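Pyrethroid hydrolase (Sphingobium faniae, PDB 5Y5R) hydrolyses pyrethroid insecticides, splitting the ester bond of compounds such as cypermethrin and permethrin into an alcohol and a cyclopropanecarboxylic acid. Local coordinates at residues I6-G11 against P24-R29; I73-S78 against E242-F247; R139-D144 against V177-P182. All blocks are in the same frame, centred on the assembly; numbering follows the deposited sequence.

Contact 1. Residues I6-G11 against P24-R29; sequences IILIHG and PLLEAR
Ile6 and Leu8 both reach Leu26 inside a beta-alpha-beta unit of the alpha/beta hydrolase fold. The unit runs from strand 3-9 through helix 23-28 to strand 32-34. Leu26 of the helix packs against the strand. The contact is wholly apolar and buried. Ile6 uses the end of its longer branch. Its CD1 lies 4.2 Å from CD2 of Leu26, and the two side chains cross at about a right angle. CG1 of Ile6 stands anti to the carbonyl carbon (chi1 -64°), which carries CD1 out from the strand to the helix. Ile7 points to the other side of the sheet, where it packs on Val61, Ile64 and Leu65 of helix 59-67. Leu8 comes back to the helix side. Its CD2 sits 4.2 Å from CD1 of Leu26. The two methyls of Leu26 are thus shared out, CD2 to Ile6 and CD1 to Leu8, and the leucine straddles two alternate residues of the strand. Leu26 also touches Val33 of strand 32-34 and Ala245 of helix 237-249, so this one side chain meets two strands and a second helix. Ile9 again faces helix 59-67, through Val61. Beyond it the strand ends, and His10 and Gly11 lead toward the ligand pocket. The His10 ring is held at both nitrogens. NE2 bonds to the backbone N of Leu38. ND1 donates to the carbonyl O of Gly11 at 2.9 Å, with an N-H...O angle of 156° and the donor tilted 25° from the carbonyl plane.

Contact 2. Residues I73-S78 against E242-F247; sequences ILLGHS and EAIADF. With 8NL ((2-methyl-3-phenyl-phenyl)methyl (1~{S})-3-[(~{E})-2-chloranyl-3,3,3-tris(fluoranyl)prop-1-enyl]-2,2-dimethyl-cyclopropane-1-carboxylate), chain G.
Ile73 and Leu75, two alternate residues of strand 71-77, face Phe247 and Ile244 of helix 237-249, with CA atoms 8.7 Å apart in both pairs. Ile73 meets the phenyl ring at its edge. Its CG2 lies near the ring plane, 4.2 Å from CD2 of Phe247, and its CD1 is equally far from CE2 of the same ring. Phe247 CG is anti to the backbone N (chi1 -177°), which turns the ring toward Ile73. Leu75 and Ile244 cross at about a right angle. CD1 of Leu75 presses on CD1 of Ile244 at 3.5 Å, tighter than usual for two methyls, and also touches CG1 of Ile244. Further along, Ser78 OG points at the ester carbonyl of 8NL. The 2.3 Å from OG to O1 is very short for a hydrogen bond, so its detail is doubtful. Ser78 CB rests over the centre of one face of the His77 ring, whose NE2 bonds to the backbone O of His230. His230, probably of the charge relay system, also bonds 8NL through NE2, as does Ala12 N. Ser78 has strained backbone angles (phi 49°, psi -116°). With Gly76 and Gly80, this is consistent with the nucleophile elbow of alpha/beta hydrolases.

Contact 3. Residues R139-D144 against V177-P182; sequences RGLQAD and VPFGTP. With 8NL ((2-methyl-3-phenyl-phenyl)methyl (1~{S})-3-[(~{E})-2-chloranyl-3,3,3-tris(fluoranyl)prop-1-enyl]-2,2-dimethyl-cyclopropane-1-carboxylate), chain G.
Leu141 and Phe179 meet beside the ligand pocket, where a small antiparallel sheet approaches the bound pyrethroid 8NL. The sheet lies in the insertion that follows core strand 95-101 and precedes 194-199, consistent with the cap of alpha/beta hydrolases. Leu141 lies on strand 140-143 of that sheet. Phe179 lies in the loop that follows strand 174-175. The two side chains come from opposite directions. CD1 of Leu141 approaches the ring obliquely and lies 3.8 Å from CE2 of Phe179, with CZ a little farther off. The same end of the ring serves the ligand. F1 of the trifluoromethyl group sits at the ring edge, in its plane, 3.2 Å from CZ of Phe179. Phe179 CG is anti to the carbonyl carbon (chi1 -78°), which sends the ring out to both partners. Replacing Phe179 by an alanine would remove the ring, and Leu141 CD1 and the trifluoromethyl group would probably lose their shared neighbour, opening a gap in the pocket wall. Ala143, two residues on from Leu141, touches the other end of 8NL. Its CB is 3.5 Å from C11 of the terminal phenyl ring. At the outer end of the contact, Arg139 and Val177 lie side by side and point the same way. The arginine chain bends at chi2 and chi3, and this brings NH2 to 3.7 Å from CG2 of Val177. Arg139 is exposed and also touches a crystal neighbour, which may influence its pose. Strand 140-143 runs between its neighbours: Leu141 bonds through its backbone to Gln174, and Gln142 to Gln133. Leu141 and Ala143 pack on Ile132 of strand 132-135. On the other segment, Val177 and Pro178 rest on Met54 of helix 54-57, and Phe179 touches Leu79.

In the fold
Contacts 1 and 2 are neighbours, with centres about 8 Å apart. They share the main parallel sheet, in which strands 3-9 and 71-77 are adjacent and probably joined by a hydrogen bond from Ile7 N to Ile73 O. Arg29, in the loop after helix 23-28, makes a salt bridge with Asp246 of helix 237-249. Contact 3 lies across the chain's centre, about 25 and 24 Å from the other two by centres. Along the chain contact 1 comes first, and contact 3 falls wholly between the two segments of contact 2. Contacts 2 and 3 both touch 8NL: Ser78 at the ester, Phe179 of the loop at the trifluoromethyl group and Ala143 of strand 140-143 at the terminal phenyl ring.

Contact 1. Residues I6-G11 against P24-R29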
loop_
_atom_site.group_PDB
_atom_site.type_symbol
_atom_site.label_atom_id
_atom_site.label_comp_id
_atom_site.label_asym_id
_atom_site.label_seq_id
_atom_site.Cartn_x
_atom_site.Cartn_y
_atom_site.Cartn_z
ATOM N N ILE A 6 10.546 8.485 -5.968
ATOM C CA ILE A 6 9.937 7.389 -5.223
ATOM C C ILE A 6 8.564 7.869 -4.787
ATOM O O ILE A 6 8.443 8.959 -4.210
ATOM C CB ILE A 6 10.783 6.965 -4.004
ATOM C CG1 ILE A 6 12.130 6.404 -4.434
ATOM C CG2 ILE A 6 10.078 5.913 -3.159
ATOM C CD1 ILE A 6 13.018 6.036 -3.257
ATOM N N ILE A 7 7.536 7.059 -5.049
ATOM C CA ILE A 7 6.156 7.424 -4.738
ATOM C C ILE A 7 5.636 6.417 -3.712
ATOM O O ILE A 7 5.645 5.208 -3.976
ATOM C CB ILE A 7 5.280 7.456 -6.001
ATOM C CG1 ILE A 7 5.855 8.426 -7.048
ATOM C CG2 ILE A 7 3.788 7.760 -5.644
ATOM C CD1 ILE A 7 5.198 8.361 -8.400
ATOM N N LEU A 8 5.303 6.905 -2.511
ATOM C CA LEU A 8 4.782 6.088 -1.410
ATOM C C LEU A 8 3.274 6.261 -1.357
ATOM O O LEU A 8 2.784 7.389 -1.156
ATOM C CB LEU A 8 5.362 6.490 -0.052
ATOM C CG LEU A 8 6.861 6.822 -0.003
ATOM C CD1 LEU A 8 7.288 7.290 1.355
ATOM C CD2 LEU A 8 7.654 5.604 -0.511
ATOM N N ILE A 9 2.543 5.156 -1.495
ATOM C CA ILE A 9 1.087 5.184 -1.579
ATOM C C ILE A 9 0.479 4.518 -0.348
ATOM O O ILE A 9 0.754 3.348 -0.066
ATOM C CB ILE A 9 0.605 4.537 -2.882
ATOM C CG1 ILE A 9 1.104 5.371 -4.065
ATOM C CG2 ILE A 9 -0.916 4.404 -2.852
ATOM C CD1 ILE A 9 1.040 4.706 -5.412
ATOM N N HIS A 10 -0.376 5.257 0.361
ATOM C CA HIS A 10 -1.030 4.821 1.585
ATOM C C HIS A 10 -2.081 3.750 1.287
ATOM O O HIS A 10 -2.487 3.548 0.135
ATOM C CB HIS A 10 -1.723 6.006 2.272
ATOM C CG HIS A 10 -2.842 6.597 1.460
ATOM N ND1 HIS A 10 -4.053 5.951 1.281
ATOM C CD2 HIS A 10 -2.936 7.770 0.778
ATOM C CE1 HIS A 10 -4.843 6.706 0.529
ATOM N NE2 HIS A 10 -4.188 7.809 0.202
ATOM N N GLY A 11 -2.517 3.072 2.345
ATOM C CA GLY A 11 -3.595 2.080 2.297
ATOM C C GLY A 11 -4.960 2.578 2.773
ATOM O O GLY A 11 -5.214 3.781 2.899
ATOM N N PRO A 24 11.759 12.402 4.470
ATOM C CA PRO A 24 13.083 13.037 4.517
ATOM C C PRO A 24 14.238 12.050 4.469
ATOM O O PRO A 24 15.294 12.392 3.912
ATOM C CB PRO A 24 13.051 13.811 5.842
ATOM C CG PRO A 24 12.003 13.108 6.674
ATOM C CD PRO A 24 10.973 12.719 5.683
ATOM N N LEU A 25 14.071 10.833 5.015
ATOM C CA LEU A 25 15.183 9.879 4.995
ATOM C C LEU A 25 15.529 9.451 3.575
ATOM O O LEU A 25 16.713 9.360 3.222
ATOM C CB LEU A 25 14.871 8.657 5.850
ATOM C CG LEU A 25 14.630 9.011 7.314
ATOM C CD1 LEU A 25 14.208 7.782 8.096
ATOM C CD2 LEU A 25 15.838 9.700 7.909
ATOM N N LEU A 26 14.520 9.198 2.743
ATOM C CA LEU A 26 14.773 8.891 1.334
ATOM C C LEU A 26 15.285 10.122 0.578
ATOM O O LEU A 26 16.129 9.995 -0.321
ATOM C CB LEU A 26 13.497 8.321 0.690
ATOM C CG LEU A 26 12.996 6.959 1.210
ATOM C CD1 LEU A 26 11.595 6.616 0.700
ATOM C CD2 LEU A 26 13.940 5.863 0.817
ATOM N N GLU A 27 14.806 11.320 0.935
ATOM C CA GLU A 27 15.327 12.545 0.327
ATOM C C GLU A 27 16.821 12.713 0.587
ATOM O O GLU A 27 17.529 13.311 -0.229
ATOM C CB GLU A 27 14.534 13.755 0.818
ATOM C CG GLU A 27 13.186 13.851 0.119
ATOM C CD GLU A 27 12.268 14.943 0.639
ATOM O OE1 GLU A 27 12.462 15.425 1.785
ATOM O OE2 GLU A 27 11.330 15.301 -0.124
ATOM N N ALA A 28 17.311 12.226 1.724
ATOM C CA ALA A 28 18.742 12.247 1.991
ATOM C C ALA A 28 19.502 11.281 1.082
ATOM O O ALA A 28 20.693 11.486 0.822
ATOM C CB ALA A 28 19.006 11.896 3.459
ATOM N N ARG A 29 18.839 10.235 0.578
ATOM C CA ARG A 29 19.442 9.324 -0.388
ATOM C C ARG A 29 19.430 9.886 -1.801
ATOM O O ARG A 29 19.766 9.170 -2.762
ATOM C CB ARG A 29 18.708 7.976 -0.368
ATOM C CG ARG A 29 19.000 7.098 0.815
ATOM C CD ARG A 29 20.366 6.472 0.598
ATOM N NE ARG A 29 20.484 5.160 1.222
ATOM C CZ ARG A 29 20.596 4.021 0.545
ATOM N NH1 ARG A 29 20.706 2.887 1.201
ATOM N NH2 ARG A 29 20.606 4.019 -0.787
#

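Contact 2. Residues I73-S78 against E242-F247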
loop_
_atom_site.group_PDB
_atom_site.type_symbol
_atom_site.label_atom_id
_atom_site.label_comp_id
_atom_site.label_asym_id
_atom_site.label_seq_id
_atom_site.Cartn_x
_atom_site.Cartn_y
_atom_site.Cartn_z
ATOM N N ILE A 73 9.957 4.594 -8.430
ATOM C CA ILE A 73 9.649 3.451 -7.584
ATOM C C ILE A 73 8.264 3.691 -6.987
ATOM O O ILE A 73 7.985 4.770 -6.446
ATOM C CB ILE A 73 10.703 3.269 -6.475
ATOM C CG1 ILE A 73 12.116 3.161 -7.065
ATOM C CG2 ILE A 73 10.392 2.029 -5.664
ATOM C CD1 ILE A 73 12.439 1.836 -7.778
ATOM N N LEU A 74 7.396 2.692 -7.091
ATOM C CA LEU A 74 6.058 2.747 -6.517
ATOM C C LEU A 74 6.024 1.831 -5.318
ATOM O O LEU A 74 6.405 0.651 -5.421
ATOM C CB LEU A 74 4.996 2.314 -7.529
ATOM C CG LEU A 74 4.851 3.126 -8.806
ATOM C CD1 LEU A 74 3.532 2.742 -9.489
ATOM C CD2 LEU A 74 4.946 4.615 -8.447
ATOM N N LEU A 75 5.592 2.372 -4.182
ATOM C CA LEU A 75 5.408 1.605 -2.963
ATOM C C LEU A 75 3.943 1.681 -2.555
ATOM O O LEU A 75 3.347 2.772 -2.525
ATOM C CB LEU A 75 6.291 2.109 -1.816
ATOM C CG LEU A 75 6.245 1.318 -0.503
ATOM C CD1 LEU A 75 7.612 1.397 0.200
ATOM C CD2 LEU A 75 5.145 1.821 0.479
ATOM N N GLY A 76 3.381 0.536 -2.264
ATOM C CA GLY A 76 2.036 0.452 -1.722
ATOM C C GLY A 76 2.085 -0.154 -0.336
ATOM O O GLY A 76 2.834 -1.095 -0.095
ATOM N N HIS A 77 1.288 0.398 0.583
ATOM C CA HIS A 77 1.105 -0.226 1.887
ATOM C C HIS A 77 -0.289 -0.848 1.951
ATOM O O HIS A 77 -1.260 -0.246 1.487
ATOM C CB HIS A 77 1.316 0.751 3.036
ATOM C CG HIS A 77 0.912 0.200 4.372
ATOM N ND1 HIS A 77 -0.183 0.664 5.072
ATOM C CD2 HIS A 77 1.452 -0.782 5.126
ATOM C CE1 HIS A 77 -0.286 0.004 6.209
ATOM N NE2 HIS A 77 0.680 -0.900 6.255
ATOM N N SER A 78 -0.351 -2.103 2.401
ATOM C CA SER A 78 -1.587 -2.864 2.590
ATOM C C SER A 78 -2.441 -2.765 1.329
ATOM O O SER A 78 -2.001 -3.166 0.248
ATOM C CB SER A 78 -2.374 -2.380 3.802
ATOM O OG SER A 78 -3.020 -1.148 3.536
ATOM N N GLU A 242 15.914 2.591 4.451
ATOM C CA GLU A 242 17.152 1.973 3.967
ATOM C C GLU A 242 16.865 0.893 2.924
ATOM O O GLU A 242 17.495 0.846 1.859
ATOM C CB GLU A 242 17.932 1.373 5.136
ATOM C CG GLU A 242 19.215 0.655 4.704
ATOM C CD GLU A 242 20.014 0.103 5.885
ATOM O OE1 GLU A 242 19.465 0.059 7.009
ATOM O OE2 GLU A 242 21.176 -0.318 5.686
ATOM N N ALA A 243 15.941 -0.017 3.239
ATOM C CA ALA A 243 15.627 -1.083 2.297
ATOM C C ALA A 243 14.991 -0.518 1.037
ATOM O O ALA A 243 15.261 -1.001 -0.062
ATOM C CB ALA A 243 14.712 -2.108 2.955
ATOM N N ILE A 244 14.143 0.512 1.166
ATOM C CA ILE A 244 13.548 1.108 -0.035
ATOM C C ILE A 244 14.623 1.724 -0.929
ATOM O O ILE A 244 14.592 1.571 -2.157
ATOM C CB ILE A 244 12.467 2.147 0.327
ATOM C CG1 ILE A 244 11.297 1.494 1.061
ATOM C CG2 ILE A 244 11.976 2.854 -0.909
ATOM C CD1 ILE A 244 10.452 2.498 1.904
ATOM N N ALA A 245 15.564 2.457 -0.332
ATOM C CA ALA A 245 16.589 3.145 -1.124
ATOM C C ALA A 245 17.556 2.150 -1.790
ATOM O O ALA A 245 17.947 2.338 -2.956
ATOM C CB ALA A 245 17.308 4.172 -0.247
ATOM N N ASP A 246 17.931 1.073 -1.086
ATOM C CA ASP A 246 18.768 0.035 -1.705
ATOM C C ASP A 246 18.080 -0.585 -2.917
ATOM O O ASP A 246 18.742 -0.945 -3.893
ATOM C CB ASP A 246 19.129 -1.040 -0.686
ATOM C CG ASP A 246 19.940 -0.484 0.449
ATOM O OD1 ASP A 246 20.447 0.642 0.271
ATOM O OD2 ASP A 246 20.052 -1.130 1.517
ATOM N N PHE A 247 16.752 -0.774 -2.850
ATOM C CA PHE A 247 16.003 -1.239 -4.011
ATOM C C PHE A 247 16.007 -0.197 -5.120
ATOM O O PHE A 247 16.246 -0.519 -6.285
ATOM C CB PHE A 247 14.564 -1.603 -3.598
ATOM C CG PHE A 247 13.714 -2.163 -4.723
ATOM C CD1 PHE A 247 13.996 -3.405 -5.273
ATOM C CD2 PHE A 247 12.599 -1.470 -5.186
ATOM C CE1 PHE A 247 13.213 -3.925 -6.305
ATOM C CE2 PHE A 247 11.808 -1.984 -6.203
ATOM C CZ PHE A 247 12.119 -3.218 -6.767
HETATM C C 8NL G . -7.198 1.152 8.309
HETATM C C8 8NL G . -7.276 4.102 11.093
HETATM C C9 8NL G . -8.343 4.648 11.800
HETATM C C10 8NL G . -9.262 3.821 12.430
HETATM C C11 8NL G . -9.057 2.448 12.319
HETATM C C12 8NL G . -7.979 1.920 11.609
HETATM C C13 8NL G . -4.582 0.399 6.949
HETATM O O 8NL G . -5.188 -0.911 6.844
HETATM CL CL 8NL G . -9.727 -6.247 5.428
HETATM C C21 8NL G . -8.710 -4.810 5.291
HETATM C C22 8NL G . -9.326 -3.482 5.659
HETATM F F2 8NL G . -8.831 -3.110 6.827
HETATM F F1 8NL G . -9.115 -2.542 4.758
HETATM F F 8NL G . -10.626 -3.667 5.759
HETATM C C20 8NL G . -7.434 -4.934 4.924
HETATM C C16 8NL G . -6.538 -3.725 4.763
HETATM C C17 8NL G . -5.113 -4.263 4.680
HETATM C C18 8NL G . -5.101 -4.049 3.173
HETATM C C19 8NL G . -4.983 -5.731 5.116
HETATM C C15 8NL G . -5.517 -3.258 5.796
HETATM C C14 8NL G . -5.246 -1.761 5.619
HETATM O O1 8NL G . -5.147 -1.277 4.489
HETATM C C2 8NL G . -4.702 1.162 8.278
HETATM C C3 8NL G . -3.503 1.547 8.864
HETATM C C4 8NL G . -3.458 2.247 10.069
HETATM C C5 8NL G . -4.640 2.618 10.703
HETATM C C6 8NL G . -5.871 2.260 10.167
HETATM C C1 8NL G . -5.900 1.538 8.940
HETATM C C7 8NL G . -7.073 2.739 10.964
#

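Contact 3. Residues R139-D144 against V177-P182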
loop_
_atom_site.group_PDB
_atom_site.type_symbol
_atom_site.label_atom_id
_atom_site.label_comp_id
_atom_site.label_asym_id
_atom_site.label_seq_id
_atom_site.Cartn_x
_atom_site.Cartn_y
_atom_site.Cartn_z
ATOM N N ARG A 139 -20.589 0.416 -0.406
ATOM C CA ARG A 139 -19.719 1.319 -1.142
ATOM C C ARG A 139 -18.705 2.003 -0.235
ATOM O O ARG A 139 -17.728 2.559 -0.743
ATOM C CB ARG A 139 -20.536 2.372 -1.908
ATOM C CG ARG A 139 -21.198 1.855 -3.192
ATOM C CD ARG A 139 -20.887 2.717 -4.412
ATOM N NE ARG A 139 -19.873 2.203 -5.262
ATOM C CZ ARG A 139 -19.182 2.886 -6.134
ATOM N NH1 ARG A 139 -19.356 4.137 -6.292
ATOM N NH2 ARG A 139 -18.289 2.320 -6.857
ATOM N N GLY A 140 -18.891 1.940 1.087
ATOM C CA GLY A 140 -17.923 2.500 2.004
ATOM C C GLY A 140 -17.625 1.586 3.179
ATOM O O GLY A 140 -18.429 0.739 3.574
ATOM N N LEU A 141 -16.440 1.797 3.746
ATOM C CA LEU A 141 -15.983 1.089 4.927
ATOM C C LEU A 141 -15.539 2.128 5.933
ATOM O O LEU A 141 -14.916 3.127 5.565
ATOM C CB LEU A 141 -14.819 0.141 4.638
ATOM C CG LEU A 141 -14.972 -1.020 3.661
ATOM C CD1 LEU A 141 -13.624 -1.702 3.533
ATOM C CD2 LEU A 141 -15.991 -1.995 4.114
ATOM N N GLN A 142 -15.842 1.877 7.194
ATOM C CA GLN A 142 -15.578 2.812 8.273
ATOM C C GLN A 142 -15.186 2.040 9.513
ATOM O O GLN A 142 -15.812 1.024 9.821
ATOM C CB GLN A 142 -16.826 3.640 8.563
ATOM C CG GLN A 142 -16.731 4.423 9.861
ATOM C CD GLN A 142 -17.818 5.470 10.022
ATOM O OE1 GLN A 142 -18.559 5.775 9.085
ATOM N NE2 GLN A 142 -17.924 6.007 11.219
ATOM N N ALA A 143 -14.211 2.555 10.262
ATOM C CA ALA A 143 -13.764 1.870 11.474
ATOM C C ALA A 143 -14.849 1.845 12.549
ATOM O O ALA A 143 -15.752 2.693 12.601
ATOM C CB ALA A 143 -12.495 2.516 12.033
ATOM N N ASP A 144 -14.792 0.826 13.382
ATOM C CA ASP A 144 -15.719 0.707 14.497
ATOM C C ASP A 144 -15.261 1.574 15.674
ATOM O O ASP A 144 -14.497 1.129 16.532
ATOM C CB ASP A 144 -15.839 -0.756 14.882
ATOM C CG ASP A 144 -16.741 -0.979 16.040
ATOM O OD1 ASP A 144 -17.396 -0.010 16.500
ATOM O OD2 ASP A 144 -16.805 -2.152 16.485
ATOM N N VAL A 177 -13.870 0.483 -3.962
ATOM C CA VAL A 177 -13.427 0.294 -5.347
ATOM C C VAL A 177 -12.155 -0.535 -5.478
ATOM O O VAL A 177 -12.104 -1.396 -6.368
ATOM C CB VAL A 177 -13.296 1.664 -6.045
ATOM C CG1 VAL A 177 -12.420 1.563 -7.308
ATOM C CG2 VAL A 177 -14.665 2.213 -6.410
ATOM N N PRO A 178 -11.069 -0.251 -4.748
ATOM C CA PRO A 178 -9.875 -1.097 -4.876
ATOM C C PRO A 178 -10.063 -2.531 -4.410
ATOM O O PRO A 178 -9.344 -3.409 -4.887
ATOM C CB PRO A 178 -8.819 -0.343 -4.051
ATOM C CG PRO A 178 -9.573 0.491 -3.115
ATOM C CD PRO A 178 -10.797 0.915 -3.884
ATOM N N PHE A 179 -10.969 -2.797 -3.471
ATOM C CA PHE A 179 -11.126 -4.161 -2.992
ATOM C C PHE A 179 -11.650 -5.081 -4.074
ATOM O O PHE A 179 -11.396 -6.294 -4.028
ATOM C CB PHE A 179 -12.045 -4.213 -1.777
ATOM C CG PHE A 179 -11.384 -3.786 -0.522
ATOM C CD1 PHE A 179 -10.655 -4.692 0.231
ATOM C CD2 PHE A 179 -11.458 -2.470 -0.105
ATOM C CE1 PHE A 179 -10.038 -4.288 1.403
ATOM C CE2 PHE A 179 -10.837 -2.063 1.048
ATOM C CZ PHE A 179 -10.134 -2.958 1.806
ATOM N N GLY A 180 -12.384 -4.535 -5.040
ATOM C CA GLY A 180 -13.093 -5.370 -5.973
ATOM C C GLY A 180 -12.519 -5.385 -7.367
ATOM O O GLY A 180 -13.063 -6.073 -8.232
ATOM N N THR A 181 -11.365 -4.695 -7.587
ATOM C CA THR A 181 -10.823 -4.585 -8.933
ATOM C C THR A 181 -9.730 -5.620 -9.174
ATOM O O THR A 181 -8.875 -5.833 -8.303
ATOM C CB THR A 181 -10.294 -3.173 -9.178
ATOM O OG1 THR A 181 -11.416 -2.324 -9.504
ATOM C CG2 THR A 181 -9.257 -3.155 -10.310
ATOM N N PRO A 182 -9.817 -6.384 -10.256
ATOM C CA PRO A 182 -8.796 -7.398 -10.511
ATOM C C PRO A 182 -7.503 -6.730 -10.949
ATOM O O PRO A 182 -7.517 -5.648 -11.550
ATOM C CB PRO A 182 -9.391 -8.225 -11.663
ATOM C CG PRO A 182 -10.793 -7.759 -11.853
ATOM C CD PRO A 182 -10.811 -6.339 -11.337
HETATM C C 8NL G . -7.198 1.152 8.309
HETATM C C8 8NL G . -7.276 4.102 11.093
HETATM C C9 8NL G . -8.343 4.648 11.800
HETATM C C10 8NL G . -9.262 3.821 12.430
HETATM C C11 8NL G . -9.057 2.448 12.319
HETATM C C12 8NL G . -7.979 1.920 11.609
HETATM C C13 8NL G . -4.582 0.399 6.949
HETATM O O 8NL G . -5.188 -0.911 6.844
HETATM CL CL 8NL G . -9.727 -6.247 5.428
HETATM C C21 8NL G . -8.710 -4.810 5.291
HETATM C C22 8NL G . -9.326 -3.482 5.659
HETATM F F2 8NL G . -8.831 -3.110 6.827
HETATM F F1 8NL G . -9.115 -2.542 4.758
HETATM F F 8NL G . -10.626 -3.667 5.759
HETATM C C20 8NL G . -7.434 -4.934 4.924
HETATM C C16 8NL G . -6.538 -3.725 4.763
HETATM C C17 8NL G . -5.113 -4.263 4.680
HETATM C C18 8NL G . -5.101 -4.049 3.173
HETATM C C19 8NL G . -4.983 -5.731 5.116
HETATM C C15 8NL G . -5.517 -3.258 5.796
HETATM C C14 8NL G . -5.246 -1.761 5.619
HETATM O O1 8NL G . -5.147 -1.277 4.489
HETATM C C2 8NL G . -4.702 1.162 8.278
HETATM C C3 8NL G . -3.503 1.547 8.864
HETATM C C4 8NL G . -3.458 2.247 10.069
HETATM C C5 8NL G . -4.640 2.618 10.703
HETATM C C6 8NL G . -5.871 2.260 10.167
HETATM C C1 8NL G . -5.900 1.538 8.940
HETATM C C7 8NL G . -7.073 2.739 10.964
#